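PDB 3ZIL: AAR187Cp from Eremothecium gossypii, which probably regulates the establishment of sister-chromatid cohesion through the cohesin complex, this chain being its all-helical C-terminal Wap1 domain. Local coordinates for residues A[17-25]-A[53-61]; A[225-236]-A[276-287]. All coordinates share one frame; numbering follows the deposited sequence.

Contact 1: A[17-25]-A[53-61]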
loop_
_atom_site.group_PDB
_atom_site.type_symbol
_atom_site.label_atom_id
_atom_site.label_comp_id
_atom_site.label_asym_id
_atom_site.label_seq_id
_atom_site.Cartn_x
_atom_site.Cartn_y
_atom_site.Cartn_z
ATOM N N THR A 17 15.138 -17.315 -36.432
ATOM C CA THR A 17 15.384 -17.056 -37.874
ATOM C C THR A 17 16.247 -15.788 -38.106
ATOM O O THR A 17 16.534 -15.032 -37.170
ATOM C CB THR A 17 14.045 -16.937 -38.666
ATOM O OG1 THR A 17 13.217 -15.908 -38.091
ATOM C CG2 THR A 17 13.278 -18.299 -38.744
ATOM N N LEU A 18 16.718 -15.620 -39.346
ATOM C CA LEU A 18 17.040 -14.310 -39.919
ATOM C C LEU A 18 15.658 -13.768 -40.297
ATOM O O LEU A 18 14.667 -14.528 -40.335
ATOM C CB LEU A 18 17.953 -14.433 -41.174
ATOM C CG LEU A 18 18.143 -13.285 -42.215
ATOM C CD1 LEU A 18 19.068 -12.150 -41.761
ATOM C CD2 LEU A 18 18.595 -13.811 -43.571
ATOM N N LYS A 19 15.598 -12.475 -40.612
ATOM C CA LYS A 19 14.346 -11.724 -40.629
ATOM C C LYS A 19 14.401 -11.064 -39.254
ATOM O O LYS A 19 14.788 -9.910 -39.177
ATOM C CB LYS A 19 13.083 -12.601 -40.855
ATOM C CG LYS A 19 11.720 -11.986 -40.477
ATOM C CD LYS A 19 10.585 -13.028 -40.496
ATOM C CE LYS A 19 10.930 -14.323 -39.742
ATOM N NZ LYS A 19 10.201 -15.572 -40.147
ATOM N N TYR A 20 14.113 -11.797 -38.171
ATOM C CA TYR A 20 14.124 -11.170 -36.829
ATOM C C TYR A 20 15.492 -10.586 -36.508
ATOM O O TYR A 20 15.606 -9.475 -36.023
ATOM C CB TYR A 20 13.700 -12.161 -35.748
ATOM C CG TYR A 20 12.289 -12.580 -35.909
ATOM C CD1 TYR A 20 11.326 -11.699 -36.413
ATOM C CD2 TYR A 20 11.896 -13.873 -35.578
ATOM C CE1 TYR A 20 10.003 -12.096 -36.577
ATOM C CE2 TYR A 20 10.581 -14.270 -35.732
ATOM C CZ TYR A 20 9.638 -13.378 -36.217
ATOM O OH TYR A 20 8.342 -13.829 -36.377
ATOM N N SER A 21 16.530 -11.328 -36.853
ATOM C CA SER A 21 17.876 -10.945 -36.558
ATOM C C SER A 21 18.311 -9.692 -37.312
ATOM O O SER A 21 18.972 -8.788 -36.756
ATOM C CB SER A 21 18.783 -12.134 -36.854
ATOM O OG SER A 21 20.107 -11.758 -36.616
ATOM N N GLU A 22 17.894 -9.597 -38.559
ATOM C CA GLU A 22 18.252 -8.437 -39.377
ATOM C C GLU A 22 17.362 -7.254 -38.991
ATOM O O GLU A 22 17.840 -6.124 -38.867
ATOM C CB GLU A 22 18.202 -8.789 -40.874
ATOM C CG GLU A 22 17.725 -7.677 -41.805
ATOM C CD GLU A 22 17.592 -8.134 -43.283
ATOM O OE1 GLU A 22 16.720 -9.015 -43.606
ATOM O OE2 GLU A 22 18.352 -7.579 -44.133
ATOM N N ASP A 23 16.089 -7.522 -38.749
ATOM C CA ASP A 23 15.178 -6.509 -38.213
ATOM C C ASP A 23 15.742 -5.859 -36.959
ATOM O O ASP A 23 15.574 -4.664 -36.775
ATOM C CB ASP A 23 13.842 -7.129 -37.797
ATOM C CG ASP A 23 12.983 -7.529 -38.965
ATOM O OD1 ASP A 23 13.359 -7.210 -40.149
ATOM O OD2 ASP A 23 11.946 -8.175 -38.660
ATOM N N LEU A 24 16.362 -6.661 -36.086
ATOM C CA LEU A 24 16.788 -6.185 -34.774
ATOM C C LEU A 24 18.051 -5.399 -34.843
ATOM O O LEU A 24 18.190 -4.389 -34.138
ATOM C CB LEU A 24 16.973 -7.328 -33.806
ATOM C CG LEU A 24 15.681 -7.781 -33.154
ATOM C CD1 LEU A 24 16.084 -8.602 -31.925
ATOM C CD2 LEU A 24 14.760 -6.640 -32.732
ATOM N N ASP A 25 18.967 -5.837 -35.715
ATOM C CA ASP A 25 20.161 -5.036 -36.032
ATOM C C ASP A 25 19.741 -3.659 -36.499
ATOM O O ASP A 25 20.372 -2.683 -36.209
ATOM C CB ASP A 25 21.002 -5.667 -37.147
ATOM C CG ASP A 25 21.574 -7.003 -36.754
ATOM O OD1 ASP A 25 21.609 -7.314 -35.550
ATOM O OD2 ASP A 25 21.959 -7.766 -37.647
ATOM N N ASN A 53 3.495 -9.688 -32.456
ATOM C CA ASN A 53 4.188 -10.897 -32.889
ATOM C C ASN A 53 4.884 -11.595 -31.705
ATOM O O ASN A 53 6.004 -11.220 -31.286
ATOM C CB ASN A 53 5.148 -10.577 -34.079
ATOM C CG ASN A 53 5.926 -11.794 -34.531
ATOM O OD1 ASN A 53 5.786 -12.850 -33.939
ATOM N ND2 ASN A 53 6.763 -11.661 -35.552
ATOM N N GLU A 54 4.179 -12.575 -31.128
ATOM C CA GLU A 54 4.649 -13.353 -29.984
ATOM C C GLU A 54 5.945 -14.090 -30.381
ATOM O O GLU A 54 6.866 -14.265 -29.590
ATOM C CB GLU A 54 3.506 -14.306 -29.525
ATOM C CG GLU A 54 3.794 -15.223 -28.338
ATOM C CD GLU A 54 4.088 -14.457 -27.040
ATOM O OE1 GLU A 54 3.226 -13.676 -26.592
ATOM O OE2 GLU A 54 5.190 -14.617 -26.458
ATOM N N ASP A 55 6.037 -14.456 -31.652
ATOM C CA ASP A 55 7.221 -15.168 -32.168
ATOM C C ASP A 55 8.487 -14.264 -32.089
ATOM O O ASP A 55 9.569 -14.710 -31.740
ATOM C CB ASP A 55 6.912 -15.648 -33.597
ATOM C CG ASP A 55 7.912 -16.626 -34.122
ATOM O OD1 ASP A 55 8.305 -17.531 -33.380
ATOM O OD2 ASP A 55 8.299 -16.521 -35.309
ATOM N N LEU A 56 8.335 -12.988 -32.398
ATOM C CA LEU A 56 9.457 -12.017 -32.261
ATOM C C LEU A 56 9.865 -11.925 -30.769
ATOM O O LEU A 56 11.046 -11.946 -30.420
ATOM C CB LEU A 56 9.046 -10.633 -32.857
ATOM C CG LEU A 56 9.829 -9.361 -32.460
ATOM C CD1 LEU A 56 11.259 -9.482 -32.993
ATOM C CD2 LEU A 56 9.162 -8.022 -32.859
ATOM N N CYS A 57 8.864 -11.892 -29.901
ATOM C CA CYS A 57 9.096 -11.860 -28.470
ATOM C C CYS A 57 9.880 -13.083 -27.983
ATOM O O CYS A 57 10.793 -12.939 -27.205
ATOM C CB CYS A 57 7.800 -11.695 -27.669
ATOM S SG CYS A 57 6.906 -10.129 -27.906
ATOM N N GLN A 58 9.525 -14.276 -28.435
ATOM C CA GLN A 58 10.210 -15.512 -28.046
ATOM C C GLN A 58 11.654 -15.478 -28.513
ATOM O O GLN A 58 12.598 -15.689 -27.733
ATOM C CB GLN A 58 9.456 -16.731 -28.601
ATOM C CG GLN A 58 8.261 -17.158 -27.752
ATOM C CD GLN A 58 7.211 -17.949 -28.556
ATOM O OE1 GLN A 58 6.461 -17.383 -29.367
ATOM N NE2 GLN A 58 7.150 -19.263 -28.326
ATOM N N TYR A 59 11.819 -15.081 -29.769
ATOM C CA TYR A 59 13.127 -14.868 -30.352
ATOM C C TYR A 59 14.021 -13.946 -29.488
ATOM O O TYR A 59 15.143 -14.322 -29.083
ATOM C CB TYR A 59 13.001 -14.346 -31.791
ATOM C CG TYR A 59 14.357 -14.069 -32.368
ATOM C CD1 TYR A 59 14.939 -12.824 -32.182
ATOM C CD2 TYR A 59 15.098 -15.068 -33.045
ATOM C CE1 TYR A 59 16.200 -12.542 -32.649
ATOM C CE2 TYR A 59 16.384 -14.793 -33.547
ATOM C CZ TYR A 59 16.928 -13.508 -33.315
ATOM O OH TYR A 59 18.170 -13.093 -33.745
ATOM N N ILE A 60 13.547 -12.731 -29.211
ATOM C CA ILE A 60 14.285 -11.803 -28.317
ATOM C C ILE A 60 14.679 -12.497 -27.024
ATOM O O ILE A 60 15.846 -12.446 -26.548
ATOM C CB ILE A 60 13.459 -10.514 -28.045
ATOM C CG1 ILE A 60 13.305 -9.700 -29.336
ATOM C CG2 ILE A 60 14.085 -9.689 -26.915
ATOM C CD1 ILE A 60 12.167 -8.646 -29.256
ATOM N N VAL A 61 13.735 -13.190 -26.419
ATOM C CA VAL A 61 14.009 -13.617 -25.053
ATOM C C VAL A 61 15.017 -14.758 -25.130
ATOM O O VAL A 61 15.959 -14.816 -24.313
ATOM C CB VAL A 61 12.675 -13.985 -24.338
ATOM C CG1 VAL A 61 12.906 -14.915 -23.163
ATOM C CG2 VAL A 61 11.976 -12.711 -23.898
#
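Tyr20 and Leu56 form the closest CA pair, 6.6 Å apart, where helices 20-25 and 54-61 meet at 77° with their axes 11.1 Å apart, two tyrosines bridging the gap at the N-terminal end of the all-helical Wap1 domain. Tyr20 reaches across to the start of the second helix, where Asn53 is the N-cap. The Tyr20 ring lies with one face over Leu56, whose CA is 4.2 Å from the ring centroid, a CH-pi contact; Lys19 CE of its own segment lies over the opposite face. Tyr59 returns the reach. A chi1 of 177° swings its ring out toward helix 20-25, where it takes Tyr20 CB over one face, 3.9 Å from the centroid, while Leu24 CD1 touches its edge and also Ile60 CG1. The two tyrosine side chains slide past each other in opposite directions, their rings oblique, centroids 5.8 Å apart. Asn53 OD1 accepts from Leu56 N, capping the helix. Two hydrogen bonds grip Tyr20 OH: it accepts the N-H of Asn53 ND2 at 2.8 Å, almost straight at 178°, and donates to Asp55 OD2 at 2.9 Å, on its anti side and tilted out of the carboxylate plane.

Contact 2: A[225-236]-A[276-287]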
loop_
_atom_site.group_PDB
_atom_site.type_symbol
_atom_site.label_atom_id
_atom_site.label_comp_id
_atom_site.label_asym_id
_atom_site.label_seq_id
_atom_site.Cartn_x
_atom_site.Cartn_y
_atom_site.Cartn_z
ATOM N N GLU A 225 -9.201 -1.027 2.704
ATOM C CA GLU A 225 -8.260 -1.908 3.403
ATOM C C GLU A 225 -6.793 -1.517 3.168
ATOM O O GLU A 225 -5.974 -1.593 4.099
ATOM C CB GLU A 225 -8.457 -3.381 3.009
ATOM C CG GLU A 225 -9.774 -3.919 3.457
ATOM C CD GLU A 225 -9.914 -5.403 3.081
ATOM O OE1 GLU A 225 -8.913 -6.042 2.660
ATOM O OE2 GLU A 225 -11.029 -5.942 3.218
ATOM N N GLY A 226 -6.445 -1.183 1.914
ATOM C CA GLY A 226 -5.045 -0.760 1.593
ATOM C C GLY A 226 -4.552 0.401 2.459
ATOM O O GLY A 226 -3.431 0.363 3.088
ATOM N N VAL A 227 -5.410 1.427 2.577
ATOM C CA VAL A 227 -5.038 2.602 3.334
ATOM C C VAL A 227 -4.923 2.277 4.810
ATOM O O VAL A 227 -3.962 2.700 5.483
ATOM C CB VAL A 227 -6.115 3.734 3.138
ATOM C CG1 VAL A 227 -5.718 4.845 4.117
ATOM C CG2 VAL A 227 -6.081 4.272 1.659
ATOM N N LEU A 228 -5.851 1.471 5.332
ATOM C CA LEU A 228 -5.785 1.128 6.736
ATOM C C LEU A 228 -4.494 0.358 7.037
ATOM O O LEU A 228 -3.930 0.576 8.099
ATOM C CB LEU A 228 -7.016 0.268 7.182
ATOM C CG LEU A 228 -8.349 1.083 7.253
ATOM C CD1 LEU A 228 -9.563 0.143 7.157
ATOM C CD2 LEU A 228 -8.431 1.968 8.451
ATOM N N LYS A 229 -4.094 -0.601 6.175
ATOM C CA LYS A 229 -2.855 -1.301 6.429
ATOM C C LYS A 229 -1.666 -0.370 6.416
ATOM O O LYS A 229 -0.774 -0.529 7.266
ATOM C CB LYS A 229 -2.610 -2.438 5.426
ATOM C CG LYS A 229 -3.650 -3.565 5.611
ATOM C CD LYS A 229 -3.523 -4.556 4.429
ATOM C CE LYS A 229 -4.743 -5.464 4.314
ATOM N NZ LYS A 229 -4.388 -6.824 3.827
ATOM N N CYS A 230 -1.639 0.602 5.484
ATOM C CA CYS A 230 -0.549 1.559 5.611
ATOM C C CYS A 230 -0.589 2.263 6.962
ATOM O O CYS A 230 0.476 2.411 7.604
ATOM C CB CYS A 230 -0.570 2.598 4.483
ATOM S SG CYS A 230 -0.383 1.768 2.861
ATOM N N LEU A 231 -1.776 2.705 7.385
ATOM C CA LEU A 231 -1.911 3.491 8.627
ATOM C C LEU A 231 -1.478 2.639 9.829
ATOM O O LEU A 231 -0.763 3.124 10.760
ATOM C CB LEU A 231 -3.323 4.039 8.850
ATOM C CG LEU A 231 -3.769 5.228 8.009
ATOM C CD1 LEU A 231 -5.280 5.369 7.915
ATOM C CD2 LEU A 231 -3.078 6.581 8.441
ATOM N N ILE A 232 -1.866 1.376 9.809
ATOM C CA ILE A 232 -1.441 0.474 10.913
ATOM C C ILE A 232 0.131 0.365 10.927
ATOM O O ILE A 232 0.798 0.673 11.946
ATOM C CB ILE A 232 -2.071 -0.920 10.741
ATOM C CG1 ILE A 232 -3.556 -0.861 11.042
ATOM C CG2 ILE A 232 -1.294 -1.935 11.545
ATOM C CD1 ILE A 232 -4.296 -2.090 10.591
ATOM N N LYS A 233 0.688 -0.010 9.786
ATOM C CA LYS A 233 2.093 -0.111 9.628
ATOM C C LYS A 233 2.845 1.135 10.008
ATOM O O LYS A 233 3.839 1.026 10.636
ATOM C CB LYS A 233 2.536 -0.629 8.259
ATOM C CG LYS A 233 3.875 -1.355 8.334
ATOM C CD LYS A 233 4.186 -2.352 7.241
ATOM C CE LYS A 233 5.645 -2.760 7.244
ATOM N NZ LYS A 233 6.185 -3.294 5.972
ATOM N N LEU A 234 2.345 2.299 9.651
ATOM C CA LEU A 234 3.056 3.538 10.027
ATOM C C LEU A 234 2.955 3.760 11.553
ATOM O O LEU A 234 3.909 4.165 12.187
ATOM C CB LEU A 234 2.527 4.740 9.259
ATOM C CG LEU A 234 2.647 4.789 7.705
ATOM C CD1 LEU A 234 1.585 5.699 7.033
ATOM C CD2 LEU A 234 4.061 5.245 7.429
ATOM N N THR A 235 1.787 3.471 12.117
ATOM C CA THR A 235 1.579 3.670 13.524
ATOM C C THR A 235 2.247 2.640 14.448
ATOM O O THR A 235 2.161 2.794 15.679
ATOM C CB THR A 235 0.112 3.895 13.872
ATOM O OG1 THR A 235 -0.704 2.829 13.366
ATOM C CG2 THR A 235 -0.373 5.223 13.330
ATOM N N ASN A 236 2.914 1.615 13.868
ATOM C CA ASN A 236 3.690 0.652 14.618
ATOM C C ASN A 236 4.875 1.390 15.240
ATOM O O ASN A 236 5.385 0.989 16.266
ATOM C CB ASN A 236 4.238 -0.489 13.731
ATOM C CG ASN A 236 3.175 -1.507 13.315
ATOM O OD1 ASN A 236 2.123 -1.639 13.958
ATOM N ND2 ASN A 236 3.484 -2.299 12.279
ATOM N N ASN A 276 -13.131 -8.117 8.203
ATOM C CA ASN A 276 -11.805 -7.618 7.971
ATOM C C ASN A 276 -11.637 -6.126 8.132
ATOM O O ASN A 276 -10.653 -5.669 8.689
ATOM C CB ASN A 276 -11.287 -8.079 6.634
ATOM C CG ASN A 276 -10.980 -9.543 6.636
ATOM O OD1 ASN A 276 -10.803 -10.163 7.706
ATOM N ND2 ASN A 276 -10.915 -10.127 5.444
ATOM N N LEU A 277 -12.613 -5.370 7.662
ATOM C CA LEU A 277 -12.652 -3.952 7.855
ATOM C C LEU A 277 -12.716 -3.563 9.339
ATOM O O LEU A 277 -12.044 -2.620 9.774
ATOM C CB LEU A 277 -13.915 -3.399 7.208
ATOM C CG LEU A 277 -14.159 -1.905 7.510
ATOM C CD1 LEU A 277 -13.176 -1.090 6.641
ATOM C CD2 LEU A 277 -15.600 -1.390 7.312
ATOM N N LEU A 278 -13.590 -4.221 10.102
ATOM C CA LEU A 278 -13.658 -3.874 11.478
ATOM C C LEU A 278 -12.365 -4.279 12.144
ATOM O O LEU A 278 -11.877 -3.552 13.024
ATOM C CB LEU A 278 -14.802 -4.618 12.185
ATOM C CG LEU A 278 -16.194 -4.086 11.969
ATOM C CD1 LEU A 278 -17.099 -5.132 12.619
ATOM C CD2 LEU A 278 -16.411 -2.729 12.651
ATOM N N ILE A 279 -11.825 -5.461 11.778
ATOM C CA ILE A 279 -10.564 -5.881 12.426
ATOM C C ILE A 279 -9.464 -4.847 12.130
ATOM O O ILE A 279 -8.675 -4.458 12.998
ATOM C CB ILE A 279 -10.117 -7.285 11.946
ATOM C CG1 ILE A 279 -11.038 -8.413 12.561
ATOM C CG2 ILE A 279 -8.624 -7.511 12.300
ATOM C CD1 ILE A 279 -10.862 -9.802 11.901
ATOM N N LEU A 280 -9.355 -4.411 10.872
ATOM C CA LEU A 280 -8.301 -3.449 10.552
ATOM C C LEU A 280 -8.539 -2.029 11.236
ATOM O O LEU A 280 -7.575 -1.416 11.773
ATOM C CB LEU A 280 -8.159 -3.293 8.992
ATOM C CG LEU A 280 -7.649 -4.514 8.257
ATOM C CD1 LEU A 280 -7.877 -4.321 6.750
ATOM C CD2 LEU A 280 -6.149 -4.687 8.542
ATOM N N GLN A 281 -9.790 -1.509 11.225
ATOM C CA GLN A 281 -10.042 -0.298 11.985
ATOM C C GLN A 281 -9.754 -0.442 13.492
ATOM O O GLN A 281 -9.199 0.471 14.106
ATOM C CB GLN A 281 -11.496 0.176 11.799
ATOM C CG GLN A 281 -11.867 0.380 10.330
ATOM C CD GLN A 281 -13.300 0.945 10.094
ATOM O OE1 GLN A 281 -14.214 0.729 10.868
ATOM N NE2 GLN A 281 -13.452 1.693 9.019
ATOM N N LEU A 282 -10.119 -1.590 14.093
ATOM C CA LEU A 282 -9.795 -1.797 15.523
ATOM C C LEU A 282 -8.268 -1.942 15.735
ATOM O O LEU A 282 -7.738 -1.423 16.673
ATOM C CB LEU A 282 -10.527 -3.032 16.083
ATOM C CG LEU A 282 -12.036 -2.790 16.257
ATOM C CD1 LEU A 282 -12.879 -4.079 16.241
ATOM C CD2 LEU A 282 -12.362 -1.968 17.528
ATOM N N GLY A 283 -7.595 -2.651 14.847
ATOM C CA GLY A 283 -6.143 -2.776 14.907
ATOM C C GLY A 283 -5.568 -1.369 14.825
ATOM O O GLY A 283 -4.631 -1.036 15.564
ATOM N N LEU A 284 -6.142 -0.509 13.980
ATOM C CA LEU A 284 -5.568 0.858 13.903
ATOM C C LEU A 284 -5.874 1.662 15.197
ATOM O O LEU A 284 -4.980 2.289 15.762
ATOM C CB LEU A 284 -5.987 1.576 12.620
ATOM C CG LEU A 284 -5.579 3.034 12.549
ATOM C CD1 LEU A 284 -4.055 3.141 12.595
ATOM C CD2 LEU A 284 -6.127 3.678 11.293
ATOM N N LEU A 285 -7.150 1.647 15.641
ATOM C CA LEU A 285 -7.462 2.127 16.982
ATOM C C LEU A 285 -6.453 1.657 18.068
ATOM O O LEU A 285 -5.954 2.494 18.861
ATOM C CB LEU A 285 -8.878 1.787 17.395
ATOM C CG LEU A 285 -9.874 2.705 16.636
ATOM C CD1 LEU A 285 -11.290 2.165 16.694
ATOM C CD2 LEU A 285 -9.761 4.103 17.234
ATOM N N LEU A 286 -6.220 0.360 18.128
ATOM C CA LEU A 286 -5.342 -0.247 19.139
ATOM C C LEU A 286 -3.930 0.359 19.118
ATOM O O LEU A 286 -3.367 0.692 20.183
ATOM C CB LEU A 286 -5.299 -1.786 18.975
ATOM C CG LEU A 286 -4.446 -2.532 20.058
ATOM C CD1 LEU A 286 -5.100 -2.412 21.428
ATOM C CD2 LEU A 286 -4.288 -4.030 19.708
ATOM N N ASN A 287 -3.389 0.498 17.901
ATOM C CA ASN A 287 -2.114 1.117 17.683
ATOM C C ASN A 287 -2.108 2.524 18.291
ATOM O O ASN A 287 -1.164 2.915 18.953
ATOM C CB ASN A 287 -1.727 1.131 16.192
ATOM C CG ASN A 287 -0.594 0.125 15.890
ATOM O OD1 ASN A 287 -0.276 -0.740 16.746
ATOM N ND2 ASN A 287 -0.001 0.215 14.688
HETATM O O HOH W 1 1.436 1.830 18.071
HETATM O O HOH W 2 2.143 -2.179 16.828
#
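Leu228 with Leu280 and Ile232 with Leu284 are among the nearest CA pairs along helices 225-235 and 276-287, which run nearly parallel (22°) with axes 9.2 Å apart and pack knobs-into-holes within the all-helical Wap1 domain. Leu228 fits among Leu277, Leu280, Gln281 and Leu284; its CD1 branch meets Leu277 CD1 at 3.9 Å, and its CD2 turns to Leu284. In return Leu280 enters the hole of Glu225, Leu228, Lys229 and Ile232, placing CD1 against Glu225 CG and CD2 against Ile232 CD1. The CA atoms of Ile232 and Leu284 come within 5.1 Å, beside Gly283. Leu284 leans over Leu231, with CD2 3.7 Å from Leu231 CB. Helix 248-261 adds Leu255 against Leu284, and helix 201-215 adds Phe211 against Leu231.

Polar groups close the C-terminal end of this seam. The amide oxygen OD1 of Asn287 is bonded to Arg370 NH1, and Asn236 ND2 bonds to the backbone of a bound peptide. One water donates to Thr235 O and Asn287 O, tying the backbones together. Asn287 ND2 donates to Asn236 OD1 at 2.9 Å along a straight N-H (180°); Asn236 OD1 lies in the amide plane of Asn287, but the donor stands 38° out of the carbonyl plane of Asn236.

How the contacts relate
Both contacts join helices of the same Wap1 domain but share no element: their centres are 49 Å apart and their nearest atoms about 32 Å. Contact 1 lies near the N-terminal tip, its centre about 38 Å from the centre of the chain, and is partly buried; contact 2 sits about 12 Å from that centre and is buried. In contact 1 the helices cross steeply and lie farther apart, and aromatic side chains span the gap, with a phenol gripped at a helix start. The nearly parallel helices of contact 2 interlock through leucines and isoleucine, with the direct hydrogen bond between the segments at the C-terminal end, where Asn236 also binds the peptide.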